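Long-range contacts in hypothetical oxidoreductase (Sinorhizobium meliloti, PDB 3RH7), which binds flavin mononucleotide in a split-barrel domain and is probably an NADPH-dependent flavin reductase: residues T33-A37 with C118-S122; E89-S95 with Y166-R170. All coordinates share one frame; numbering follows the deposited sequence.

Two contacts on adjoining parts of one flavin-binding domain illustrate how side-chain packing beside a cofactor pocket ties separate parts of the fold together. Contact 1 lays residues 118-122 against the strand at 33-37, and contact 2 joins residues 89-95 to 166-170; along the chain their segments alternate, so each contact closes across part of the other's sequence. Their centres are 16 Å apart, yet they touch: Phe121 CE2 lies 3.7 Å from Val94 CG1, and Val34 CG2 packs on the same methyl. Both reach the same antiparallel sheet. The flavin mononucleotide lies nearer contact 2, with the side chain of Tyr166 about 4 Å from it, whereas that of Val34 in contact 1 stands about 8 Å away.

Contact 1 (T33-A37 with C118-S122); sequences TVVTA and CPIFS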
loop_
_atom_site.group_PDB
_atom_site.type_symbol
_atom_site.label_atom_id
_atom_site.label_comp_id
_atom_site.label_asym_id
_atom_site.label_seq_id
_atom_site.Cartn_x
_atom_site.Cartn_y
_atom_site.Cartn_z
ATOM N N THR A 33 10.308 -3.905 -1.453
ATOM C CA THR A 33 11.360 -4.252 -2.409
ATOM C C THR A 33 12.542 -4.871 -1.679
ATOM O O THR A 33 12.631 -4.766 -0.454
ATOM C CB THR A 33 11.880 -3.065 -3.271
ATOM O OG1 THR A 33 12.899 -2.356 -2.565
ATOM C CG2 THR A 33 10.789 -2.143 -3.818
ATOM N N VAL A 34 13.440 -5.512 -2.448
ATOM C CA VAL A 34 14.730 -6.015 -2.006
ATOM C C VAL A 34 15.736 -5.504 -3.044
ATOM O O VAL A 34 15.702 -5.897 -4.225
ATOM C CB VAL A 34 14.867 -7.532 -1.713
ATOM C CG1 VAL A 34 16.301 -7.872 -1.336
ATOM C CG2 VAL A 34 13.924 -7.973 -0.604
ATOM N N VAL A 35 16.552 -4.532 -2.603
ATOM C CA VAL A 35 17.620 -3.932 -3.395
ATOM C C VAL A 35 18.778 -4.916 -3.415
ATOM O O VAL A 35 19.232 -5.380 -2.365
ATOM C CB VAL A 35 18.056 -2.559 -2.870
ATOM C CG1 VAL A 35 18.800 -1.775 -3.943
ATOM C CG2 VAL A 35 16.867 -1.773 -2.352
ATOM N N THR A 36 19.222 -5.272 -4.610
ATOM C CA THR A 36 20.321 -6.206 -4.758
ATOM C C THR A 36 21.433 -5.631 -5.635
ATOM O O THR A 36 21.190 -4.752 -6.460
ATOM C CB THR A 36 19.812 -7.518 -5.338
ATOM O OG1 THR A 36 19.292 -7.283 -6.642
ATOM C CG2 THR A 36 18.789 -8.205 -4.458
ATOM N N ALA A 37 22.650 -6.161 -5.451
ATOM C CA ALA A 37 23.872 -5.823 -6.183
ATOM C C ALA A 37 24.958 -6.859 -5.877
ATOM O O ALA A 37 24.713 -7.805 -5.121
ATOM C CB ALA A 37 24.346 -4.424 -5.815
ATOM N N CYS A 118 23.116 -8.430 -11.925
ATOM C CA CYS A 118 22.423 -8.086 -10.694
ATOM C C CYS A 118 21.510 -9.227 -10.265
ATOM O O CYS A 118 20.844 -9.828 -11.127
ATOM C CB CYS A 118 21.638 -6.796 -10.880
ATOM S SG CYS A 118 22.662 -5.305 -10.887
ATOM N N PRO A 119 21.423 -9.513 -8.941
ATOM C CA PRO A 119 20.556 -10.603 -8.482
ATOM C C PRO A 119 19.069 -10.294 -8.664
ATOM O O PRO A 119 18.549 -9.398 -8.010
ATOM C CB PRO A 119 20.937 -10.770 -7.004
ATOM C CG PRO A 119 22.221 -10.063 -6.843
ATOM C CD PRO A 119 22.156 -8.927 -7.809
ATOM N N ILE A 120 18.416 -11.008 -9.615
ATOM C CA ILE A 120 16.981 -10.944 -9.946
ATOM C C ILE A 120 16.265 -12.121 -9.276
ATOM O O ILE A 120 16.580 -13.270 -9.592
ATOM C CB ILE A 120 16.767 -10.989 -11.483
ATOM C CG1 ILE A 120 17.552 -9.900 -12.262
ATOM C CG2 ILE A 120 15.278 -11.056 -11.846
ATOM C CD1 ILE A 120 17.175 -8.567 -11.991
ATOM N N PHE A 121 15.292 -11.855 -8.392
ATOM C CA PHE A 121 14.560 -12.922 -7.701
ATOM C C PHE A 121 13.410 -13.460 -8.526
ATOM O O PHE A 121 12.805 -12.736 -9.318
ATOM C CB PHE A 121 14.021 -12.449 -6.344
ATOM C CG PHE A 121 14.989 -11.939 -5.308
ATOM C CD1 PHE A 121 16.356 -12.121 -5.459
ATOM C CD2 PHE A 121 14.532 -11.297 -4.169
ATOM C CE1 PHE A 121 17.246 -11.641 -4.505
ATOM C CE2 PHE A 121 15.422 -10.814 -3.214
ATOM C CZ PHE A 121 16.775 -10.988 -3.386
ATOM N N SER A 122 13.096 -14.724 -8.319
ATOM C CA SER A 122 11.996 -15.335 -9.053
ATOM C C SER A 122 10.672 -15.146 -8.306
ATOM O O SER A 122 10.651 -14.818 -7.115
ATOM C CB SER A 122 12.274 -16.809 -9.334
ATOM O OG SER A 122 12.524 -17.491 -8.120
#
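Thr36 makes the one polar link between strand 33-37 and strand 119-121, its OG1 giving a hydrogen bond of 2.6 Å to Pro119 O. The hydroxyl meets the carbonyl oxygen in the carbonyl plane, on a lone pair, at a C=O...donor angle of 138°. Asn85 ND2 bonds to the same oxygen, which is therefore gripped by two donors although it is buried.

The rest is van der Waals packing. The methyl branch of Thr36 does separate work: with CG2 anti to the carbonyl carbon, it reaches Phe121 CZ at 3.6 Å while OG1 serves the proline. Val34 crosses the Phe121 side chain at about a right angle and sets CG1 3.6 Å from Phe121 CE2, so that two methyls meet the outer end of the ring obliquely. Pro119 slides past Thr36 in the opposite direction, and its CD approaches Ala37 N at 3.7 Å.

Phe98, of the FMN site, meets both Val34 and the Phe121 ring. The two strand axes run 145° apart and 6.9 Å from each other, joined through side chains: a small two-stranded hairpin packed on the antiparallel barrel of the FMN-binding split-barrel fold.

Contact 2 (E89-S95 with Y166-R170); sequences ETQKDVS and YFTPR
Ser95 and Tyr166 meet through their hydroxyls, Ser95 OG donating to Tyr166 OH over 2.7 Å from the edge of the phenol, near the ring plane. Setting Ser95 OG opposite its own backbone N (chi1 175°) carries the hydroxyl out to that edge. Lys92, one helical turn earlier, approaches differently: its aliphatic chain crosses the tyrosine at about a right angle, with CG over one face in a CH-pi contact 4.0 Å from the ring centroid.

At the other end of the contact, Glu89 reaches toward the backbone of Arg170, where the chain turns into the helix that follows. Its OE2 accepts a hydrogen bond from Arg170 N at 2.7 Å, approached nearly along the C-O axis but with a bent N-H...O angle of 134°. Thr168 CG2 packs against Glu89 CG at 3.8 Å, beside the extended chain. The Arg170 side chain runs back past Glu89 in the opposite direction, bending at chi3 (51°) to lay a guanidinium face over Glu89 O.

Further out, Asn96 OD1 bonds to Tyr166 OH, so two neighbouring helix residues hold the phenol oxygen, while Tyr161 meets the ring edge-to-face. Ser95 O is hydrogen-bonded to OG1 of Thr48, a residue of the FMN site. A phenylalanine in place of Tyr166 would probably keep the contact with Lys92 but leave Ser95 OG and Asn96 OD1 without their shared partner.

Chemically, the two ends differ. The hydrogen bonds from Ser95 and to Asn96 are likely to hold the phenol in place about 4 Å from the flavin, whereas the Glu89 carboxylate, bonded to the backbone N-H of Arg170 and with the arginine side chain nearby, is likely to be stabilised as the anion.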
loop_
_atom_site.group_PDB
_atom_site.type_symbol
_atom_site.label_atom_id
_atom_site.label_comp_id
_atom_site.label_asym_id
_atom_site.label_seq_id
_atom_site.Cartn_x
_atom_site.Cartn_y
_atom_site.Cartn_z
ATOM N N GLU A 89 2.913 -11.217 -2.996
ATOM C CA GLU A 89 2.126 -11.613 -1.804
ATOM C C GLU A 89 2.735 -12.737 -0.974
ATOM O O GLU A 89 2.568 -12.771 0.252
ATOM C CB GLU A 89 0.764 -12.144 -2.229
ATOM C CG GLU A 89 -0.286 -11.142 -2.598
ATOM C CD GLU A 89 -1.558 -11.836 -3.042
ATOM O OE1 GLU A 89 -1.473 -12.821 -3.809
ATOM O OE2 GLU A 89 -2.645 -11.390 -2.623
ATOM N N THR A 90 3.343 -13.711 -1.658
ATOM C CA THR A 90 3.893 -14.932 -1.061
ATOM C C THR A 90 5.330 -14.753 -0.538
ATOM O O THR A 90 5.880 -15.689 0.054
ATOM C CB THR A 90 3.863 -16.058 -2.107
ATOM O OG1 THR A 90 4.714 -15.710 -3.214
ATOM C CG2 THR A 90 2.457 -16.357 -2.606
ATOM N N GLN A 91 5.943 -13.576 -0.770
ATOM C CA GLN A 91 7.351 -13.365 -0.437
ATOM C C GLN A 91 7.556 -12.596 0.854
ATOM O O GLN A 91 8.566 -11.866 0.979
ATOM C CB GLN A 91 8.096 -12.693 -1.604
ATOM C CG GLN A 91 8.400 -13.678 -2.753
ATOM C CD GLN A 91 8.748 -13.016 -4.067
ATOM O OE1 GLN A 91 8.506 -11.806 -4.316
ATOM N NE2 GLN A 91 9.298 -13.831 -4.966
ATOM N N LYS A 92 6.651 -12.833 1.861
ATOM C CA LYS A 92 6.777 -12.179 3.169
ATOM C C LYS A 92 8.147 -12.543 3.795
ATOM O O LYS A 92 8.844 -11.670 4.301
ATOM C CB LYS A 92 5.598 -12.576 4.069
ATOM C CG LYS A 92 5.636 -12.013 5.493
ATOM C CD LYS A 92 4.605 -12.662 6.420
ATOM C CE LYS A 92 5.202 -13.020 7.750
ATOM N NZ LYS A 92 4.368 -14.010 8.476
ATOM N N ASP A 93 8.555 -13.819 3.664
ATOM C CA ASP A 93 9.797 -14.396 4.209
ATOM C C ASP A 93 11.034 -13.755 3.611
ATOM O O ASP A 93 12.037 -13.638 4.317
ATOM C CB ASP A 93 9.850 -15.922 3.985
ATOM C CG ASP A 93 9.798 -16.316 2.501
ATOM O OD1 ASP A 93 8.734 -16.076 1.845
ATOM O OD2 ASP A 93 10.834 -16.815 1.978
ATOM N N VAL A 94 10.979 -13.365 2.319
ATOM C CA VAL A 94 12.141 -12.766 1.674
ATOM C C VAL A 94 12.420 -11.412 2.337
ATOM O O VAL A 94 13.556 -11.133 2.751
ATOM C CB VAL A 94 11.958 -12.663 0.156
ATOM C CG1 VAL A 94 13.165 -12.002 -0.490
ATOM C CG2 VAL A 94 11.736 -14.034 -0.439
ATOM N N SER A 95 11.347 -10.609 2.487
ATOM C CA SER A 95 11.363 -9.301 3.122
ATOM C C SER A 95 11.978 -9.417 4.496
ATOM O O SER A 95 12.863 -8.637 4.818
ATOM C CB SER A 95 9.950 -8.739 3.214
ATOM O OG SER A 95 9.932 -7.516 3.927
ATOM N N TYR A 166 2.806 -6.092 7.200
ATOM C CA TYR A 166 2.405 -6.529 5.883
ATOM C C TYR A 166 0.912 -6.755 5.725
ATOM O O TYR A 166 0.220 -7.253 6.630
ATOM C CB TYR A 166 3.092 -7.855 5.535
ATOM C CG TYR A 166 4.580 -7.902 5.760
ATOM C CD1 TYR A 166 5.457 -7.294 4.864
ATOM C CD2 TYR A 166 5.122 -8.644 6.806
ATOM C CE1 TYR A 166 6.835 -7.354 5.045
ATOM C CE2 TYR A 166 6.500 -8.729 6.986
ATOM C CZ TYR A 166 7.353 -8.072 6.106
ATOM O OH TYR A 166 8.710 -8.112 6.270
ATOM N N PHE A 167 0.459 -6.509 4.495
ATOM C CA PHE A 167 -0.900 -6.716 4.033
ATOM C C PHE A 167 -0.812 -7.314 2.611
ATOM O O PHE A 167 0.197 -7.088 1.909
ATOM C CB PHE A 167 -1.689 -5.397 4.097
ATOM C CG PHE A 167 -1.178 -4.307 3.200
ATOM C CD1 PHE A 167 -1.621 -4.199 1.896
ATOM C CD2 PHE A 167 -0.262 -3.381 3.659
ATOM C CE1 PHE A 167 -1.158 -3.181 1.070
ATOM C CE2 PHE A 167 0.201 -2.362 2.825
ATOM C CZ PHE A 167 -0.244 -2.272 1.537
ATOM N N THR A 168 -1.834 -8.109 2.201
ATOM C CA THR A 168 -1.880 -8.767 0.882
ATOM C C THR A 168 -3.323 -8.838 0.385
ATOM O O THR A 168 -4.215 -9.070 1.209
ATOM C CB THR A 168 -1.272 -10.168 0.979
ATOM O OG1 THR A 168 -1.785 -10.806 2.144
ATOM C CG2 THR A 168 0.254 -10.166 1.030
ATOM N N PRO A 169 -3.601 -8.683 -0.936
ATOM C CA PRO A 169 -5.010 -8.763 -1.414
ATOM C C PRO A 169 -5.673 -10.123 -1.172
ATOM O O PRO A 169 -6.893 -10.231 -1.084
ATOM C CB PRO A 169 -4.923 -8.480 -2.922
ATOM C CG PRO A 169 -3.539 -8.112 -3.213
ATOM C CD PRO A 169 -2.661 -8.371 -2.036
ATOM N N ARG A 170 -4.838 -11.152 -1.109
ATOM C CA ARG A 170 -5.061 -12.567 -0.819
ATOM C C ARG A 170 -6.014 -12.765 0.340
ATOM O O ARG A 170 -7.016 -13.458 0.174
ATOM C CB ARG A 170 -3.686 -13.155 -0.444
ATOM C CG ARG A 170 -3.529 -14.629 -0.536
ATOM C CD ARG A 170 -2.061 -15.004 -0.409
ATOM N NE ARG A 170 -1.419 -14.396 0.760
ATOM C CZ ARG A 170 -0.216 -14.745 1.207
ATOM N NH1 ARG A 170 0.487 -15.697 0.584
ATOM N NH2 ARG A 170 0.296 -14.151 2.279
#